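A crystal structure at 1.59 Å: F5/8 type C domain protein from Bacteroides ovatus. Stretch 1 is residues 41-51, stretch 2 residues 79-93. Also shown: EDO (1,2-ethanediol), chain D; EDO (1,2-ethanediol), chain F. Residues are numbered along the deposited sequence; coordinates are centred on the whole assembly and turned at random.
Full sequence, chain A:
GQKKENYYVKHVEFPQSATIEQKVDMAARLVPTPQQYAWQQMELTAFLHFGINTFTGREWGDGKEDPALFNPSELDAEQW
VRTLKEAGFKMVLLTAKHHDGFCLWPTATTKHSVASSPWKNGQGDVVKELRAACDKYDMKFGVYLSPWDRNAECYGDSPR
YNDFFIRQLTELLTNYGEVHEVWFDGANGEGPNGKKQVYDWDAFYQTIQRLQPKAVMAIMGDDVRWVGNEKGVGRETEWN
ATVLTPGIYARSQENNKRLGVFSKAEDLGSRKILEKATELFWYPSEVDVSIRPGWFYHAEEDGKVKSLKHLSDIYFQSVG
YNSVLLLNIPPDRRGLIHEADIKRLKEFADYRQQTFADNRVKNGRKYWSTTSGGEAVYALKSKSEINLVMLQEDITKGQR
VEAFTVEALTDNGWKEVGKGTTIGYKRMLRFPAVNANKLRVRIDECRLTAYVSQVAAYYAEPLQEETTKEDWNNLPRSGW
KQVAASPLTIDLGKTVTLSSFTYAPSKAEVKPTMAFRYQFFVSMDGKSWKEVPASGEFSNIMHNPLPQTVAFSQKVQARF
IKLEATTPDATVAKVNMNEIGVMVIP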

# COMPACT_ATOMS: atom_id res chain seq x y z
N GLN A 41 -11.82 0.97 -12.49
CA GLN A 41 -11.31 0.03 -13.49
C GLN A 41 -9.84 0.08 -13.67
O GLN A 41 -9.24 -0.94 -14.09
CB GLN A 41 -11.93 0.17 -14.85
CG GLN A 41 -13.40 0.33 -14.87
CD GLN A 41 -14.13 -0.77 -14.32
OE1 GLN A 41 -13.93 -1.92 -14.74
NE2 GLN A 41 -15.06 -0.48 -13.37
N MSE A 42 -9.20 1.21 -13.36
CA MSE A 42 -7.75 1.25 -13.51
C MSE A 42 -7.04 0.25 -12.65
O MSE A 42 -6.04 -0.30 -13.09
CB MSE A 42 -7.20 2.65 -13.23
CG MSE A 42 -7.77 3.71 -14.13
SE MSE A 42 -6.83 5.41 -13.87
CE MSE A 42 -7.47 5.76 -12.12
N GLU A 43 -7.46 0.12 -11.40
CA GLU A 43 -6.96 -0.80 -10.39
C GLU A 43 -5.60 -0.46 -9.84
O GLU A 43 -5.41 -0.56 -8.63
CB GLU A 43 -6.93 -2.28 -10.84
CG GLU A 43 -8.27 -2.83 -11.25
CD GLU A 43 -8.27 -4.33 -11.57
OE1 GLU A 43 -7.17 -4.96 -11.60
OE2 GLU A 43 -9.38 -4.82 -11.91
N LEU A 44 -4.65 -0.14 -10.72
CA LEU A 44 -3.22 -0.06 -10.36
C LEU A 44 -2.64 1.17 -10.98
O LEU A 44 -2.52 1.25 -12.20
CB LEU A 44 -2.45 -1.31 -10.83
CG LEU A 44 -0.99 -1.37 -10.48
CD1 LEU A 44 -0.86 -1.48 -8.99
CD2 LEU A 44 -0.36 -2.54 -11.23
N THR A 45 -2.23 2.10 -10.14
CA THR A 45 -1.73 3.36 -10.61
C THR A 45 -0.41 3.70 -9.93
O THR A 45 -0.08 3.12 -8.91
CB THR A 45 -2.72 4.47 -10.35
OG1 THR A 45 -3.05 4.55 -8.96
CG2 THR A 45 -4.02 4.22 -11.09
N ALA A 46 0.32 4.64 -10.47
CA ALA A 46 1.64 4.99 -9.95
C ALA A 46 1.72 6.42 -9.46
O ALA A 46 1.32 7.35 -10.16
CB ALA A 46 2.68 4.76 -11.02
N PHE A 47 2.26 6.58 -8.27
CA PHE A 47 2.56 7.89 -7.68
C PHE A 47 4.02 8.18 -8.03
O PHE A 47 4.88 7.27 -7.98
CB PHE A 47 2.44 7.81 -6.16
CG PHE A 47 1.58 8.85 -5.47
CD1 PHE A 47 1.49 10.16 -5.89
CD2 PHE A 47 0.99 8.51 -4.25
CE1 PHE A 47 0.71 11.08 -5.14
CE2 PHE A 47 0.24 9.39 -3.52
CZ PHE A 47 0.10 10.70 -3.97
N LEU A 48 4.32 9.44 -8.38
CA LEU A 48 5.64 9.94 -8.55
C LEU A 48 5.90 11.12 -7.62
O LEU A 48 5.54 12.28 -7.93
CB LEU A 48 5.85 10.36 -10.00
CG LEU A 48 5.70 9.28 -11.07
CD1 LEU A 48 5.52 9.90 -12.47
CD2 LEU A 48 6.92 8.36 -11.05
N HIS A 49 6.47 10.87 -6.46
CA HIS A 49 6.95 11.92 -5.59
C HIS A 49 8.32 12.35 -6.07
O HIS A 49 9.29 11.59 -6.02
CB HIS A 49 6.99 11.49 -4.14
CG HIS A 49 5.67 11.48 -3.46
ND1 HIS A 49 4.69 10.57 -3.76
CD2 HIS A 49 5.21 12.23 -2.45
CE1 HIS A 49 3.65 10.80 -2.98
NE2 HIS A 49 3.95 11.78 -2.16
N PHE A 50 8.38 13.61 -6.53
CA PHE A 50 9.56 14.20 -7.10
C PHE A 50 9.47 15.70 -6.88
O PHE A 50 8.42 16.32 -6.99
CB PHE A 50 9.63 13.88 -8.59
CG PHE A 50 10.91 14.32 -9.23
CD1 PHE A 50 12.13 13.77 -8.84
CD2 PHE A 50 10.87 15.25 -10.25
CE1 PHE A 50 13.30 14.16 -9.47
CE2 PHE A 50 12.06 15.68 -10.83
CZ PHE A 50 13.27 15.11 -10.47
N GLY A 51 10.57 16.30 -6.48
CA GLY A 51 10.62 17.74 -6.25
C GLY A 51 11.88 18.18 -5.58
O GLY A 51 12.93 17.50 -5.64
N GLN A 79 11.70 7.52 -19.51
CA GLN A 79 12.18 6.38 -18.74
C GLN A 79 11.20 6.03 -17.64
O GLN A 79 10.89 4.87 -17.39
CB GLN A 79 13.57 6.62 -18.22
CG GLN A 79 14.19 5.45 -17.48
CD GLN A 79 14.22 5.56 -15.93
OE1 GLN A 79 13.55 6.38 -15.31
NE2 GLN A 79 15.05 4.72 -15.33
N TRP A 80 10.67 7.07 -16.99
CA TRP A 80 9.65 6.84 -15.98
C TRP A 80 8.42 6.12 -16.58
O TRP A 80 7.94 5.13 -16.06
CB TRP A 80 9.15 8.13 -15.30
CG TRP A 80 10.15 9.07 -14.78
CD1 TRP A 80 11.49 8.89 -14.68
CD2 TRP A 80 9.89 10.38 -14.30
NE1 TRP A 80 12.07 10.02 -14.13
CE2 TRP A 80 11.11 10.95 -13.94
CE3 TRP A 80 8.72 11.14 -14.13
CZ2 TRP A 80 11.21 12.24 -13.44
CZ3 TRP A 80 8.85 12.42 -13.65
CH2 TRP A 80 10.09 12.95 -13.30
N VAL A 81 7.85 6.71 -17.63
CA VAL A 81 6.59 6.24 -18.14
C VAL A 81 6.75 4.91 -18.83
O VAL A 81 5.88 4.03 -18.69
CB VAL A 81 5.90 7.27 -19.04
CG1 VAL A 81 4.63 6.69 -19.60
CG2 VAL A 81 5.58 8.56 -18.28
N ARG A 82 7.84 4.70 -19.54
CA ARG A 82 8.07 3.40 -20.20
C ARG A 82 8.14 2.28 -19.12
O ARG A 82 7.53 1.21 -19.24
CB ARG A 82 9.36 3.39 -21.01
CG ARG A 82 9.66 2.06 -21.74
CD ARG A 82 10.98 2.09 -22.57
NE ARG A 82 12.16 2.41 -21.78
CZ ARG A 82 12.79 3.59 -21.74
NH1 ARG A 82 12.38 4.67 -22.42
NH2 ARG A 82 13.86 3.72 -20.96
N THR A 83 8.90 2.56 -18.07
CA THR A 83 9.06 1.63 -16.97
C THR A 83 7.69 1.29 -16.37
O THR A 83 7.35 0.11 -16.19
CB THR A 83 9.94 2.22 -15.91
OG1 THR A 83 11.26 2.38 -16.44
CG2 THR A 83 10.02 1.33 -14.67
N LEU A 84 6.90 2.33 -16.11
CA LEU A 84 5.63 2.15 -15.43
C LEU A 84 4.55 1.51 -16.33
O LEU A 84 3.73 0.71 -15.88
CB LEU A 84 5.16 3.50 -14.87
CG LEU A 84 6.14 3.98 -13.75
CD1 LEU A 84 5.81 5.40 -13.37
CD2 LEU A 84 6.09 3.07 -12.51
N LYS A 85 4.60 1.83 -17.64
CA LYS A 85 3.71 1.17 -18.60
C LYS A 85 4.00 -0.30 -18.66
O LYS A 85 3.07 -1.13 -18.52
CB LYS A 85 3.90 1.80 -19.96
CG LYS A 85 2.98 1.30 -21.03
CD LYS A 85 1.64 2.03 -21.01
CE LYS A 85 0.78 1.56 -22.24
NZ LYS A 85 -0.54 2.25 -22.07
N GLU A 86 5.27 -0.64 -18.80
CA GLU A 86 5.70 -2.02 -18.87
C GLU A 86 5.41 -2.78 -17.57
O GLU A 86 5.11 -3.97 -17.62
CB GLU A 86 7.19 -2.14 -19.15
CG GLU A 86 7.63 -1.78 -20.61
CD GLU A 86 9.16 -1.67 -20.77
OE1 GLU A 86 9.94 -1.93 -19.80
OE2 GLU A 86 9.59 -1.29 -21.88
N ALA A 87 5.44 -2.10 -16.44
CA ALA A 87 5.10 -2.69 -15.14
C ALA A 87 3.62 -2.80 -14.83
O ALA A 87 3.27 -3.32 -13.80
CB ALA A 87 5.78 -1.89 -14.03
N GLY A 88 2.75 -2.35 -15.71
CA GLY A 88 1.35 -2.56 -15.61
C GLY A 88 0.50 -1.44 -15.08
O GLY A 88 -0.70 -1.65 -14.88
N PHE A 89 1.07 -0.28 -14.80
CA PHE A 89 0.32 0.84 -14.27
C PHE A 89 -0.55 1.51 -15.31
O PHE A 89 -0.19 1.55 -16.49
CB PHE A 89 1.26 1.88 -13.61
CG PHE A 89 1.99 1.31 -12.44
CD1 PHE A 89 1.37 1.23 -11.22
CD2 PHE A 89 3.21 0.73 -12.59
CE1 PHE A 89 1.99 0.66 -10.16
CE2 PHE A 89 3.86 0.12 -11.52
CZ PHE A 89 3.25 0.10 -10.29
N LYS A 90 -1.69 2.01 -14.85
CA LYS A 90 -2.69 2.61 -15.74
C LYS A 90 -2.78 4.11 -15.67
O LYS A 90 -3.51 4.72 -16.44
CB LYS A 90 -4.09 1.97 -15.53
CG LYS A 90 -4.11 0.51 -15.77
CD LYS A 90 -3.77 0.08 -17.20
CE LYS A 90 -4.01 -1.41 -17.36
NZ LYS A 90 -4.01 -1.88 -18.76
N MSE A 91 -2.08 4.72 -14.73
CA MSE A 91 -2.01 6.17 -14.63
C MSE A 91 -0.70 6.47 -13.88
O MSE A 91 -0.21 5.67 -13.08
CB MSE A 91 -3.19 6.72 -13.85
CG MSE A 91 -3.27 8.17 -13.86
SE MSE A 91 -4.73 8.89 -12.87
CE MSE A 91 -3.92 8.54 -11.19
N VAL A 92 -0.15 7.62 -14.18
CA VAL A 92 0.93 8.19 -13.39
C VAL A 92 0.46 9.48 -12.77
O VAL A 92 -0.24 10.32 -13.41
CB VAL A 92 2.20 8.39 -14.21
CG1 VAL A 92 2.67 7.08 -14.81
CG2 VAL A 92 2.02 9.31 -15.34
N LEU A 93 0.79 9.65 -11.49
CA LEU A 93 0.30 10.78 -10.73
C LEU A 93 1.47 11.53 -10.13
O LEU A 93 2.13 11.03 -9.23
CB LEU A 93 -0.67 10.28 -9.64
CG LEU A 93 -1.16 11.24 -8.55
CD1 LEU A 93 -1.80 12.37 -9.00
CD2 LEU A 93 -2.16 10.47 -7.60
C1 EDO D . 1.37 12.18 -0.14
O1 EDO D . 2.65 12.79 0.03
C2 EDO D . 1.33 10.94 0.73
O2 EDO D . 1.67 11.30 2.08
C1 EDO F . -6.34 -8.16 -12.52
O1 EDO F . -7.13 -7.13 -13.14
C2 EDO F . -6.82 -8.62 -11.12
O2 EDO F . -7.89 -9.58 -11.30

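How do the two backbones join? Strand 44-48 runs parallel to strand 91-93, and four backbone hydrogen bonds link the two stretches. Lys-90 N donates to Leu-44 O (2.9 Å), Ala-46 N to Met-91 O (2.9 Å), Leu-93 N to Ala-46 O (2.7 Å) and Leu-48 N to Leu-93 O (2.8 Å). In parallel pairing, a residue such as Ala-46 uses both its N and its O, bonding to the residues before and after its partner, Val-92.

What does Leu-48, the residue with the most covered surface, pack against? Its side chain reaches both the helix and the neighbouring strand: Leu-48 CD1 lies 3.8 Å from Trp-80 CE3 and 4.0 Å from Val-92 CB, while Leu-48 CD2 sits 3.9 Å from Leu-84 CD1. The helix runs nearly antiparallel to the strand, with axes 9.8 Å apart at closest approach, and these apolar side chains fill the space between. Further along, the edge of Trp-80 points toward the face of Phe-50, their six-membered rings 5.4 Å apart between centroids.

Why does so small a residue as Ala-46 contribute so much? Part of the answer is its backbone, whose N and O both bond across the pairing. Its methyl lies on the same face of the sheet as Val-92 and rests over the Phe-89 ring, with Ala-46 CB 4.1 Å from the Phe-89 ring centroid, a CH-pi contact. Leu-44 CD2 covers the opposite face, so the ring is held between two aliphatic groups. The methyl also meets the helix, Ala-46 CB being 4.0 Å from Leu-84 CD1.

What happens on the other face of the sheet? There Leu-93 pairs with Phe-47. Leu-93 CD2 lies over one face of the aromatic ring, 4.2 Å from the Phe-47 ring centroid, adding a CH-pi contact to the backbone pairing.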